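Local coordinates for DUF411 domain-containing protein (PDB 6WIS) that probably serves in bacterial copper resistance, holding a cysteine-bridged cluster of four copper ions and also binding zinc, at residues N26-T31 against D72-R77. Numbering follows the deposited sequence.
Sequences NGFKVT and DILKLR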
ATOM      1  N   ASN A  26       5.680  -6.373 -11.720  1.00 34.07           N
ATOM      2  CA  ASN A  26       6.948  -6.190 -11.033  1.00 33.39           C
ATOM      3  C   ASN A  26       7.442  -7.472 -10.369  1.00 37.89           C
ATOM      4  O   ASN A  26       8.429  -7.434  -9.625  1.00 41.42           O
ATOM      5  CB  ASN A  26       6.835  -5.058 -10.013  1.00 36.80           C
ATOM      6  CG  ASN A  26       6.973  -3.703 -10.655  1.00 44.79           C
ATOM      7  OD1 ASN A  26       8.089  -3.247 -10.896  1.00 43.25           O
ATOM      8  ND2 ASN A  26       5.841  -3.058 -10.966  1.00 39.20           N
ATOM      9  N   GLY A  27       6.797  -8.607 -10.636  1.00 37.10           N
ATOM     10  CA  GLY A  27       7.256  -9.875 -10.115  1.00 39.40           C
ATOM     11  C   GLY A  27       6.603 -10.351  -8.833  1.00 38.09           C
ATOM     12  O   GLY A  27       6.920 -11.462  -8.375  1.00 35.75           O
ATOM     13  N   PHE A  28       5.712  -9.562  -8.230  1.00 29.72           N
ATOM     14  CA  PHE A  28       5.018 -10.024  -7.029  1.00 29.09           C
ATOM     15  C   PHE A  28       4.002 -11.104  -7.381  1.00 32.52           C
ATOM     16  O   PHE A  28       3.239 -10.978  -8.346  1.00 32.00           O
ATOM     17  CB  PHE A  28       4.284  -8.878  -6.338  1.00 27.16           C
ATOM     18  CG  PHE A  28       5.176  -7.893  -5.633  1.00 28.31           C
ATOM     19  CD1 PHE A  28       5.913  -6.966  -6.345  1.00 30.98           C
ATOM     20  CD2 PHE A  28       5.219  -7.850  -4.254  1.00 28.68           C
ATOM     21  CE1 PHE A  28       6.695  -6.043  -5.697  1.00 32.45           C
ATOM     22  CE2 PHE A  28       6.016  -6.941  -3.600  1.00 34.21           C
ATOM     23  CZ  PHE A  28       6.756  -6.029  -4.327  1.00 34.00           C
ATOM     24  N   LYS A  29       3.970 -12.157  -6.574  1.00 31.03           N
ATOM     25  CA  LYS A  29       2.812 -13.043  -6.542  1.00 31.60           C
ATOM     26  C   LYS A  29       1.744 -12.420  -5.636  1.00 32.35           C
ATOM     27  O   LYS A  29       2.022 -12.104  -4.471  1.00 34.93           O
ATOM     28  CB  LYS A  29       3.234 -14.422  -6.046  1.00 33.04           C
ATOM     29  CG  LYS A  29       2.083 -15.382  -5.813  1.00 43.82           C
ATOM     30  N   VAL A  30       0.539 -12.214  -6.165  1.00 25.73           N
ATOM     31  CA  VAL A  30      -0.521 -11.499  -5.457  1.00 30.44           C
ATOM     32  C   VAL A  30      -1.689 -12.450  -5.235  1.00 35.57           C
ATOM     33  O   VAL A  30      -2.137 -13.118  -6.174  1.00 36.48           O
ATOM     34  CB  VAL A  30      -0.980 -10.242  -6.235  1.00 35.49           C
ATOM     35  CG1 VAL A  30      -1.982  -9.414  -5.412  1.00 27.65           C
ATOM     36  CG2 VAL A  30       0.225  -9.364  -6.619  1.00 28.19           C
ATOM     37  N   THR A  31      -2.184 -12.507  -4.006  1.00 29.46           N
ATOM     38  CA  THR A  31      -3.504 -13.063  -3.731  1.00 32.25           C
ATOM     39  C   THR A  31      -4.400 -11.957  -3.191  1.00 33.12           C
ATOM     40  O   THR A  31      -3.937 -11.066  -2.470  1.00 34.87           O
ATOM     41  CB  THR A  31      -3.431 -14.208  -2.714  1.00 36.49           C
ATOM     42  OG1 THR A  31      -2.839 -13.726  -1.517  1.00 33.05           O
ATOM     43  CG2 THR A  31      -2.595 -15.372  -3.243  1.00 38.82           C
ATOM     44  N   ASP A  72       9.077   0.950  -3.477  1.00 26.32           N
ATOM     45  CA  ASP A  72       9.031   1.353  -2.078  1.00 29.95           C
ATOM     46  C   ASP A  72       8.551   0.235  -1.175  1.00 24.80           C
ATOM     47  O   ASP A  72       8.880   0.249   0.012  1.00 28.26           O
ATOM     48  CB  ASP A  72       8.147   2.594  -1.920  1.00 26.79           C
ATOM     49  CG  ASP A  72       8.630   3.745  -2.784  1.00 32.59           C
ATOM     50  OD1 ASP A  72       9.855   3.955  -2.826  1.00 32.30           O
ATOM     51  OD2 ASP A  72       7.810   4.437  -3.436  1.00 32.91           O
ATOM     52  N   ILE A  73       7.800  -0.730  -1.712  1.00 22.07           N
ATOM     53  CA  ILE A  73       7.490  -1.933  -0.946  1.00 23.68           C
ATOM     54  C   ILE A  73       8.771  -2.709  -0.659  1.00 26.77           C
ATOM     55  O   ILE A  73       8.969  -3.213   0.455  1.00 27.83           O
ATOM     56  CB  ILE A  73       6.450  -2.804  -1.677  1.00 24.97           C
ATOM     57  CG1 ILE A  73       5.091  -2.088  -1.791  1.00 25.27           C
ATOM     58  CG2 ILE A  73       6.220  -4.109  -0.916  1.00 25.22           C
ATOM     59  CD1 ILE A  73       4.023  -2.943  -2.619  1.00 24.41           C
ATOM     60  N   LEU A  74       9.688  -2.769  -1.637  1.00 26.87           N
ATOM     61  CA  LEU A  74      10.981  -3.417  -1.395  1.00 31.89           C
ATOM     62  C   LEU A  74      11.773  -2.692  -0.299  1.00 36.43           C
ATOM     63  O   LEU A  74      12.395  -3.342   0.552  1.00 35.61           O
ATOM     64  CB  LEU A  74      11.806  -3.504  -2.695  1.00 24.40           C
ATOM     65  CG  LEU A  74      11.210  -4.208  -3.932  1.00 30.97           C
ATOM     66  CD1 LEU A  74      12.168  -4.151  -5.156  1.00 32.80           C
ATOM     67  CD2 LEU A  74      10.768  -5.665  -3.655  1.00 31.03           C
ATOM     68  N   LYS A  75      11.745  -1.348  -0.282  1.00 29.81           N
ATOM     69  CA  LYS A  75      12.430  -0.614   0.792  1.00 32.98           C
ATOM     70  C   LYS A  75      11.792  -0.887   2.142  1.00 37.37           C
ATOM     71  O   LYS A  75      12.493  -0.996   3.162  1.00 36.44           O
ATOM     72  CB  LYS A  75      12.421   0.899   0.532  1.00 35.94           C
ATOM     73  CG  LYS A  75      13.053   1.314  -0.786  1.00 40.49           C
ATOM     74  CD  LYS A  75      12.926   2.824  -1.017  1.00 48.09           C
ATOM     75  N   LEU A  76      10.458  -0.964   2.175  1.00 30.20           N
ATOM     76  CA  LEU A  76       9.754  -1.323   3.399  1.00 33.28           C
ATOM     77  C   LEU A  76      10.248  -2.655   3.947  1.00 31.40           C
ATOM     78  O   LEU A  76      10.516  -2.783   5.149  1.00 33.04           O
ATOM     79  CB  LEU A  76       8.245  -1.373   3.131  1.00 27.76           C
ATOM     80  CG  LEU A  76       7.356  -1.943   4.235  1.00 27.48           C
ATOM     81  CD1 LEU A  76       7.441  -1.054   5.491  1.00 25.77           C
ATOM     82  CD2 LEU A  76       5.892  -2.063   3.744  1.00 24.95           C
ATOM     83  N   ARG A  77      10.395  -3.649   3.071  1.00 32.12           N
ATOM     84  CA  ARG A  77      10.787  -4.988   3.494  1.00 35.99           C
ATOM     85  C   ARG A  77      12.145  -5.003   4.173  1.00 40.27           C
ATOM     86  O   ARG A  77      12.372  -5.816   5.075  1.00 40.00           O
ATOM     87  CB  ARG A  77      10.811  -5.935   2.300  1.00 34.27           C
ATOM     88  CG  ARG A  77       9.447  -6.261   1.777  1.00 32.59           C
ATOM     89  CD  ARG A  77       9.473  -7.336   0.708  1.00 35.63           C
ATOM     90  NE  ARG A  77       9.717  -8.671   1.245  1.00 36.75           N
ATOM     91  CZ  ARG A  77      10.807  -9.388   0.978  1.00 42.18           C
ATOM     92  NH1 ARG A  77      11.750  -8.885   0.201  1.00 41.68           N
ATOM     93  NH2 ARG A  77      10.952 -10.596   1.490  1.00 39.44           N
TER
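Phe-28 reaches across to the helix 70-77 and meets it with the far end of its ring, between Ile-73 and Leu-74. The tight part lies on the Ile-73 side: methyl CG2 sits 3.9 Å from Phe-28 CE2 and 4.0 Å from CZ of the same ring, approaching it obliquely. That methyl is the branch opposite the backbone N, because CG1 takes the place beside the N (chi1 -65°). Both residues are buried, and Leu-23 of helix 14-24 packs against each of them, while Ala-70, Leu-3 and Ile-5 also touch the Phe-28 side chain. Just before the phenylalanine, Gly-27, with its positive phi of 96°, is the C-prime residue of a Schellman motif that ends helix 14-24; Phe-28 N hydrogen-bonds back to Leu-23 O and Gly-27 N to Glu-24 O, and the chain then runs into edge strand 29-34, parallel to 4-9. The ring therefore joins this helix-to-strand turn to helix 70-77, more than forty residues later in the chain. Toward solvent the packing is looser. Leu-74, itself exposed, brings only CD2 to the ring, 4.1 Å from Phe-28 CZ. Arg-77, one turn on from Ile-73, stays clear of the ring, and its NE makes a salt bridge to Asp-60.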